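Local structure of translation initiation factor eIF2B subunit delta (Schizosaccharomyces pombe, 5B04) at residues K264-Y274 / L329-F340; P371-F381 / L439-M447. The protein serves as a subunit of the eIF2B complex, which catalyses the exchange of GDP for GTP on the gamma subunit of the initiation factor eIF2. All coordinates share one frame; numbering follows the deposited sequence.

Contact 1. Residues K264-Y274 / L329-F340; sequences KIQDGDVILTY and LSYIMQEVTKIF
Two parallel strands at the middle of a Rossmann-like sheet meet here: 269-274 and 338-340. Ile-271 pairs with Lys-338 and Leu-272 with Ile-339. Leu-272 is gripped at both backbone ends: its N donates to the O of Lys-338 at 2.8 Å, and its O receives the N of Phe-340 at 3.0 Å. Where the strands begin to pair, the hydroxyl of Thr-337 bonds to both Val-270 and Asp-269. Its OG1 accepts the N of Val-270 at 2.8 Å and donates to OD1 of Asp-269 at 3.1 Å. A chi1 of 61° sets OG1 between its own backbone N and carbonyl carbon, where it can meet both partners. The O of Val-270 takes the N of both Thr-337 and Lys-338. Lys-338 runs extended until its last torsion bends, and NZ forms a salt bridge with OD1 of Asp-269 at 3.2 Å. NZ of Lys-338 and OG1 of Thr-337 come to OD1 from the same face of the carboxylate. The other oxygen, OD2, accepts the N of Gln-266 from above that plane, which ties the carboxylate to the type II turn 266-269. CD1 of Leu-272 lies 3.7 Å from CG2 of Val-336. Across the sheet, CG2 of Ile-271 lies against CD1 of the Phe-340 ring at 3.5 Å, beside helix 278-289. Such central parallel pairing, with largely apolar faces, is typical of the Rossmann-like alpha/beta fold.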
# COMPACT_ATOMS: atom_id res chain seq x y z
N LYS G 264 31.00 -15.79 -8.70
CA LYS G 264 30.25 -15.46 -7.49
C LYS G 264 29.71 -16.73 -6.84
O LYS G 264 29.27 -16.71 -5.69
CB LYS G 264 29.11 -14.49 -7.80
CG LYS G 264 29.54 -13.03 -7.77
CD LYS G 264 30.17 -12.69 -6.43
CE LYS G 264 30.62 -11.24 -6.37
NZ LYS G 264 31.13 -10.89 -5.02
N ILE G 265 29.76 -17.83 -7.58
CA ILE G 265 29.34 -19.12 -7.06
C ILE G 265 30.43 -19.74 -6.20
O ILE G 265 31.59 -19.82 -6.60
CB ILE G 265 28.97 -20.10 -8.20
CG1 ILE G 265 27.84 -19.51 -9.06
CG2 ILE G 265 28.58 -21.45 -7.64
CD1 ILE G 265 27.46 -20.38 -10.23
N GLN G 266 30.04 -20.19 -5.00
CA GLN G 266 30.98 -20.79 -4.07
C GLN G 266 30.62 -22.25 -3.82
O GLN G 266 29.49 -22.66 -4.07
CB GLN G 266 30.99 -20.01 -2.75
CG GLN G 266 31.22 -18.52 -2.94
CD GLN G 266 30.43 -17.67 -1.96
OE1 GLN G 266 30.07 -18.13 -0.88
NE2 GLN G 266 30.16 -16.43 -2.34
N ASP G 267 31.59 -23.04 -3.35
CA ASP G 267 31.36 -24.46 -3.11
C ASP G 267 30.36 -24.67 -1.98
O ASP G 267 30.57 -24.23 -0.85
CB ASP G 267 32.67 -25.17 -2.79
CG ASP G 267 33.48 -25.48 -4.03
OD1 ASP G 267 32.94 -25.33 -5.15
OD2 ASP G 267 34.66 -25.87 -3.89
N GLY G 268 29.27 -25.36 -2.29
CA GLY G 268 28.23 -25.64 -1.31
C GLY G 268 27.00 -24.78 -1.54
O GLY G 268 26.04 -24.84 -0.77
N ASP G 269 27.03 -23.99 -2.60
CA ASP G 269 25.91 -23.11 -2.93
C ASP G 269 24.66 -23.89 -3.34
O ASP G 269 24.75 -24.92 -4.00
CB ASP G 269 26.29 -22.15 -4.06
CG ASP G 269 26.84 -20.83 -3.54
OD1 ASP G 269 26.59 -20.50 -2.36
OD2 ASP G 269 27.51 -20.12 -4.32
N VAL G 270 23.51 -23.39 -2.92
CA VAL G 270 22.23 -23.90 -3.39
C VAL G 270 21.55 -22.80 -4.19
O VAL G 270 20.98 -21.86 -3.62
CB VAL G 270 21.33 -24.36 -2.23
CG1 VAL G 270 20.00 -24.87 -2.76
CG2 VAL G 270 22.02 -25.44 -1.41
N ILE G 271 21.62 -22.91 -5.51
CA ILE G 271 21.23 -21.83 -6.40
C ILE G 271 19.83 -21.99 -6.97
O ILE G 271 19.47 -23.06 -7.45
CB ILE G 271 22.24 -21.70 -7.55
CG1 ILE G 271 23.63 -21.38 -7.00
CG2 ILE G 271 21.80 -20.64 -8.54
CD1 ILE G 271 24.71 -21.33 -8.05
N LEU G 272 19.04 -20.92 -6.90
CA LEU G 272 17.67 -20.95 -7.40
C LEU G 272 17.56 -20.27 -8.76
O LEU G 272 17.86 -19.09 -8.90
CB LEU G 272 16.73 -20.27 -6.40
CG LEU G 272 15.21 -20.48 -6.52
CD1 LEU G 272 14.54 -20.20 -5.19
CD2 LEU G 272 14.59 -19.61 -7.61
N THR G 273 17.05 -21.00 -9.74
CA THR G 273 16.75 -20.41 -11.01
C THR G 273 15.29 -20.61 -11.26
O THR G 273 14.77 -21.64 -10.94
CB THR G 273 17.49 -21.10 -12.12
OG1 THR G 273 17.01 -20.60 -13.37
CG2 THR G 273 17.22 -22.54 -12.06
N TYR G 274 14.63 -19.62 -11.84
CA TYR G 274 13.22 -19.70 -12.07
C TYR G 274 13.03 -19.90 -13.55
O TYR G 274 13.67 -19.29 -14.35
CB TYR G 274 12.57 -18.49 -11.43
CG TYR G 274 11.12 -18.28 -11.73
CD1 TYR G 274 10.21 -19.28 -11.57
CD2 TYR G 274 10.68 -17.08 -12.15
CE1 TYR G 274 8.89 -19.07 -11.85
CE2 TYR G 274 9.37 -16.88 -12.44
CZ TYR G 274 8.49 -17.87 -12.28
OH TYR G 274 7.19 -17.63 -12.55
N LEU G 329 7.46 -21.89 -2.81
CA LEU G 329 8.61 -20.98 -2.75
C LEU G 329 9.11 -20.78 -1.32
O LEU G 329 10.30 -20.91 -1.06
CB LEU G 329 8.25 -19.63 -3.37
CG LEU G 329 9.43 -18.67 -3.52
CD1 LEU G 329 10.52 -19.31 -4.37
CD2 LEU G 329 8.97 -17.35 -4.13
N SER G 330 8.19 -20.47 -0.41
CA SER G 330 8.53 -20.25 0.99
C SER G 330 9.25 -21.44 1.60
O SER G 330 10.22 -21.28 2.34
CB SER G 330 7.27 -19.95 1.80
OG SER G 330 7.57 -19.77 3.17
N TYR G 331 8.77 -22.63 1.27
CA TYR G 331 9.34 -23.87 1.78
C TYR G 331 10.77 -24.07 1.30
O TYR G 331 11.70 -24.21 2.10
CB TYR G 331 8.47 -25.06 1.36
CG TYR G 331 8.98 -26.41 1.83
CD1 TYR G 331 8.60 -26.92 3.06
CD2 TYR G 331 9.82 -27.17 1.03
CE1 TYR G 331 9.06 -28.16 3.49
CE2 TYR G 331 10.28 -28.40 1.44
CZ TYR G 331 9.90 -28.89 2.67
OH TYR G 331 10.35 -30.12 3.10
N ILE G 332 10.95 -24.07 -0.01
CA ILE G 332 12.23 -24.41 -0.62
C ILE G 332 13.28 -23.31 -0.45
O ILE G 332 14.47 -23.56 -0.57
CB ILE G 332 12.05 -24.71 -2.13
CG1 ILE G 332 13.24 -25.50 -2.67
CG2 ILE G 332 11.82 -23.43 -2.92
CD1 ILE G 332 13.47 -26.82 -1.96
N MET G 333 12.83 -22.09 -0.14
CA MET G 333 13.73 -20.95 -0.02
C MET G 333 14.70 -21.12 1.15
O MET G 333 15.81 -20.59 1.13
CB MET G 333 12.93 -19.65 0.15
CG MET G 333 13.78 -18.39 0.19
SD MET G 333 14.67 -18.07 -1.34
CE MET G 333 13.31 -17.76 -2.47
N GLN G 334 14.28 -21.87 2.17
CA GLN G 334 15.10 -22.07 3.36
C GLN G 334 16.36 -22.88 3.06
O GLN G 334 17.28 -22.93 3.88
CB GLN G 334 14.28 -22.76 4.45
CG GLN G 334 13.13 -21.92 4.97
CD GLN G 334 12.87 -22.13 6.45
OE1 GLN G 334 12.75 -23.26 6.91
NE2 GLN G 334 12.79 -21.04 7.20
N GLU G 335 16.41 -23.51 1.89
CA GLU G 335 17.58 -24.27 1.47
C GLU G 335 18.47 -23.43 0.56
O GLU G 335 19.67 -23.69 0.43
CB GLU G 335 17.17 -25.56 0.76
CG GLU G 335 16.52 -26.60 1.66
CD GLU G 335 16.01 -27.80 0.89
OE1 GLU G 335 16.53 -28.07 -0.22
OE2 GLU G 335 15.10 -28.49 1.39
N VAL G 336 17.87 -22.42 -0.07
CA VAL G 336 18.56 -21.61 -1.08
C VAL G 336 19.55 -20.63 -0.47
O VAL G 336 19.26 -19.98 0.54
CB VAL G 336 17.53 -20.83 -1.93
CG1 VAL G 336 18.23 -20.05 -3.03
CG2 VAL G 336 16.51 -21.78 -2.53
N THR G 337 20.73 -20.52 -1.09
CA THR G 337 21.75 -19.57 -0.65
C THR G 337 21.94 -18.44 -1.66
O THR G 337 22.39 -17.35 -1.29
CB THR G 337 23.10 -20.27 -0.42
OG1 THR G 337 23.56 -20.86 -1.64
CG2 THR G 337 22.97 -21.35 0.65
N LYS G 338 21.61 -18.70 -2.92
CA LYS G 338 21.74 -17.69 -3.97
C LYS G 338 20.64 -17.81 -5.02
O LYS G 338 20.20 -18.91 -5.35
CB LYS G 338 23.11 -17.79 -4.65
CG LYS G 338 24.24 -17.13 -3.87
CD LYS G 338 25.55 -17.22 -4.62
CE LYS G 338 26.68 -16.58 -3.82
NZ LYS G 338 26.89 -17.27 -2.52
N ILE G 339 20.20 -16.66 -5.53
CA ILE G 339 19.17 -16.62 -6.57
C ILE G 339 19.70 -15.94 -7.83
O ILE G 339 20.19 -14.82 -7.78
CB ILE G 339 17.91 -15.88 -6.08
CG1 ILE G 339 17.32 -16.58 -4.87
CG2 ILE G 339 16.88 -15.79 -7.20
CD1 ILE G 339 16.21 -15.80 -4.20
N PHE G 340 19.59 -16.63 -8.96
CA PHE G 340 20.05 -16.09 -10.23
C PHE G 340 18.88 -15.88 -11.19
O PHE G 340 18.08 -16.79 -11.42
CB PHE G 340 21.08 -17.02 -10.87
CG PHE G 340 22.45 -16.92 -10.25
CD1 PHE G 340 22.67 -17.32 -8.95
CD2 PHE G 340 23.51 -16.41 -10.98
CE1 PHE G 340 23.93 -17.22 -8.38
CE2 PHE G 340 24.77 -16.32 -10.42
CZ PHE G 340 24.98 -16.72 -9.12

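Contact 2. Residues P371-F381 / L439-M447; sequences PVIACCESYKF and LITVCVCEM
Val-372 and Thr-441 begin the pairing of parallel strands 372-375 and 442-445. The N of Val-372 donates to OG1 of Thr-441 at 3.2 Å. In return the O of Val-372 takes two N-H groups, from Thr-441 and Val-442. With chi1 at -68°, OG1 of Thr-441 stands beside its own backbone N and anti to the carbonyl carbon, turned to the neighbouring strand. A valine in place of Thr-441 would probably leave the N of Val-372 without its acceptor and weaken the start of this pairing. Further along, the N of Ala-374 meets the O of Val-442 nearly head-on at 2.9 Å. The O of Ala-374 takes the N of Val-444, and the N of Cys-376 reaches the O of Val-444 from above its carbonyl plane. On one face, Ile-373 and Val-442 lie side by side, with CG1 to CG1 at 3.8 Å. CG2 of Ile-373 also touches CG2 of Val-444, which packs on helix 231-262. On the face of Ala-374 and Cys-443, CZ of Phe-381 comes to SG of Cys-443 at 4.3 Å, an oblique sulfur-aromatic contact. Beyond the strands, OE1 of Glu-446 uses its syn lone pair for the N of Ser-378 at 3.0 Å. OG of Ser-378 bonds Arg-249 of helix 231-262. Met-447 CE lies 3.6 Å from CB of Ser-378. Strand 442-445 is the last of the parallel run, beside antiparallel 448-450, and its pairing with 372-375 extends the parallel core of a Rossmann-like alpha/beta sheet.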
# COMPACT_ATOMS: atom_id res chain seq x y z
N PRO G 371 20.73 -13.25 -1.62
CA PRO G 371 21.10 -12.32 -2.69
C PRO G 371 20.32 -12.56 -3.98
O PRO G 371 20.21 -13.70 -4.44
CB PRO G 371 22.59 -12.60 -2.90
CG PRO G 371 23.05 -13.14 -1.60
CD PRO G 371 21.90 -13.95 -1.07
N VAL G 372 19.79 -11.49 -4.56
CA VAL G 372 19.10 -11.57 -5.84
C VAL G 372 20.01 -11.05 -6.95
O VAL G 372 20.34 -9.86 -6.99
CB VAL G 372 17.79 -10.78 -5.84
CG1 VAL G 372 17.18 -10.73 -7.23
CG2 VAL G 372 16.81 -11.39 -4.84
N ILE G 373 20.42 -11.94 -7.84
CA ILE G 373 21.39 -11.60 -8.87
C ILE G 373 20.76 -11.57 -10.26
O ILE G 373 20.40 -12.60 -10.82
CB ILE G 373 22.57 -12.59 -8.87
CG1 ILE G 373 23.21 -12.65 -7.48
CG2 ILE G 373 23.59 -12.21 -9.93
CD1 ILE G 373 24.31 -13.68 -7.35
N ALA G 374 20.64 -10.37 -10.82
CA ALA G 374 20.06 -10.19 -12.14
C ALA G 374 21.12 -10.24 -13.23
O ALA G 374 22.09 -9.48 -13.21
CB ALA G 374 19.30 -8.88 -12.21
N CYS G 375 20.94 -11.15 -14.19
CA CYS G 375 21.87 -11.30 -15.30
C CYS G 375 21.24 -10.83 -16.60
O CYS G 375 20.39 -11.52 -17.17
CB CYS G 375 22.33 -12.75 -15.43
SG CYS G 375 23.15 -13.40 -13.95
N CYS G 376 21.65 -9.66 -17.07
CA CYS G 376 21.05 -9.08 -18.26
C CYS G 376 22.10 -8.43 -19.17
O CYS G 376 22.96 -7.69 -18.70
CB CYS G 376 19.99 -8.05 -17.87
SG CYS G 376 19.03 -7.38 -19.25
N GLU G 377 22.01 -8.71 -20.46
CA GLU G 377 22.88 -8.07 -21.44
C GLU G 377 22.53 -6.58 -21.54
O GLU G 377 21.38 -6.19 -21.31
CB GLU G 377 22.74 -8.75 -22.81
CG GLU G 377 23.33 -10.15 -22.89
CD GLU G 377 22.43 -11.23 -22.30
OE1 GLU G 377 22.68 -12.42 -22.57
OE2 GLU G 377 21.49 -10.89 -21.56
N SER G 378 23.52 -5.76 -21.87
CA SER G 378 23.36 -4.31 -21.85
C SER G 378 22.33 -3.80 -22.85
O SER G 378 21.61 -2.84 -22.59
CB SER G 378 24.70 -3.62 -22.10
OG SER G 378 25.21 -3.97 -23.38
N TYR G 379 22.25 -4.46 -24.01
CA TYR G 379 21.38 -3.99 -25.09
C TYR G 379 19.90 -4.19 -24.75
O TYR G 379 19.03 -3.72 -25.47
CB TYR G 379 21.72 -4.71 -26.40
CG TYR G 379 21.12 -6.09 -26.53
CD1 TYR G 379 21.61 -7.16 -25.79
CD2 TYR G 379 20.06 -6.33 -27.40
CE1 TYR G 379 21.07 -8.42 -25.91
CE2 TYR G 379 19.51 -7.59 -27.52
CZ TYR G 379 20.02 -8.63 -26.78
OH TYR G 379 19.47 -9.89 -26.90
N LYS G 380 19.64 -4.90 -23.65
CA LYS G 380 18.27 -5.11 -23.20
C LYS G 380 17.87 -4.08 -22.14
O LYS G 380 16.79 -4.16 -21.55
CB LYS G 380 18.09 -6.53 -22.66
CG LYS G 380 18.18 -7.60 -23.74
CD LYS G 380 17.75 -8.96 -23.23
CE LYS G 380 18.71 -9.49 -22.17
NZ LYS G 380 18.41 -10.90 -21.81
N PHE G 381 18.75 -3.11 -21.90
CA PHE G 381 18.42 -1.98 -21.04
C PHE G 381 17.45 -1.08 -21.80
O PHE G 381 17.52 -0.99 -23.02
CB PHE G 381 19.67 -1.19 -20.63
CG PHE G 381 20.58 -1.93 -19.67
CD1 PHE G 381 20.43 -3.28 -19.42
CD2 PHE G 381 21.59 -1.24 -19.01
CE1 PHE G 381 21.27 -3.94 -18.55
CE2 PHE G 381 22.44 -1.90 -18.13
CZ PHE G 381 22.28 -3.25 -17.90
N LEU G 439 14.77 -4.87 -4.38
CA LEU G 439 14.77 -6.32 -4.23
C LEU G 439 15.87 -6.98 -5.06
O LEU G 439 16.13 -8.17 -4.92
CB LEU G 439 13.40 -6.90 -4.61
CG LEU G 439 12.27 -6.52 -3.65
CD1 LEU G 439 10.97 -7.22 -4.04
CD2 LEU G 439 12.65 -6.85 -2.22
N ILE G 440 16.51 -6.20 -5.93
CA ILE G 440 17.65 -6.69 -6.69
C ILE G 440 18.94 -6.32 -5.97
O ILE G 440 19.20 -5.15 -5.71
CB ILE G 440 17.68 -6.14 -8.13
CG1 ILE G 440 16.71 -6.91 -9.03
CG2 ILE G 440 19.08 -6.24 -8.72
CD1 ILE G 440 15.26 -6.52 -8.88
N THR G 441 19.75 -7.33 -5.66
CA THR G 441 21.01 -7.11 -4.95
C THR G 441 22.08 -6.57 -5.90
O THR G 441 22.76 -5.58 -5.59
CB THR G 441 21.52 -8.40 -4.29
OG1 THR G 441 20.65 -8.77 -3.22
CG2 THR G 441 22.92 -8.21 -3.74
N VAL G 442 22.23 -7.22 -7.04
CA VAL G 442 23.26 -6.84 -8.01
C VAL G 442 22.81 -7.13 -9.44
O VAL G 442 22.08 -8.10 -9.69
CB VAL G 442 24.59 -7.59 -7.71
CG1 VAL G 442 24.40 -9.09 -7.82
CG2 VAL G 442 25.70 -7.12 -8.64
N CYS G 443 23.21 -6.28 -10.37
CA CYS G 443 22.96 -6.51 -11.78
C CYS G 443 24.25 -6.90 -12.50
O CYS G 443 25.22 -6.14 -12.50
CB CYS G 443 22.34 -5.27 -12.44
SG CYS G 443 22.09 -5.43 -14.22
N VAL G 444 24.26 -8.09 -13.10
CA VAL G 444 25.45 -8.57 -13.79
C VAL G 444 25.30 -8.46 -15.30
O VAL G 444 24.60 -9.25 -15.93
CB VAL G 444 25.75 -10.04 -13.42
CG1 VAL G 444 26.97 -10.53 -14.18
CG2 VAL G 444 25.97 -10.17 -11.92
N CYS G 445 25.97 -7.47 -15.87
CA CYS G 445 26.02 -7.31 -17.32
C CYS G 445 27.46 -7.48 -17.80
O CYS G 445 28.32 -7.92 -17.03
CB CYS G 445 25.47 -5.95 -17.74
SG CYS G 445 26.26 -4.54 -16.95
N GLU G 446 27.73 -7.14 -19.05
CA GLU G 446 29.08 -7.26 -19.59
C GLU G 446 29.94 -6.08 -19.15
O GLU G 446 31.15 -6.05 -19.41
CB GLU G 446 29.06 -7.37 -21.11
CG GLU G 446 28.61 -6.11 -21.84
CD GLU G 446 27.11 -6.07 -22.05
OE1 GLU G 446 26.36 -6.24 -21.06
OE2 GLU G 446 26.67 -5.86 -23.20
N MET G 447 29.32 -5.10 -18.50
CA MET G 447 30.06 -3.99 -17.91
C MET G 447 30.55 -4.39 -16.52
O MET G 447 31.33 -3.68 -15.89
CB MET G 447 29.20 -2.73 -17.83
CG MET G 447 28.33 -2.49 -19.04
SD MET G 447 29.23 -2.56 -20.60
CE MET G 447 27.96 -2.03 -21.75

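Contact 1 and contact 2 are successive parts of one mixed sheet, with their centres about 17 Å apart. Strand 338-342 of contact 1 is the direct neighbour of strand 372-375 of contact 2. The four strands therefore run in the order 269-274, 338-342, 372-375, 442-445, all parallel. Two probable backbone hydrogen bonds join the contacts: Ile-339 O to Ile-373 N at 2.9 Å, and Ile-339 N to Pro-371 O at 3.2 Å. Side chains continue the seam, with CZ of Phe-340 packed on CD1 of Ile-373 at 3.6 Å. Along the chain, contact 1 closes before contact 2 opens. Contact 1 also meets the epsilon subunit, whereas contact 2 packs on helix 231-262 of its own chain.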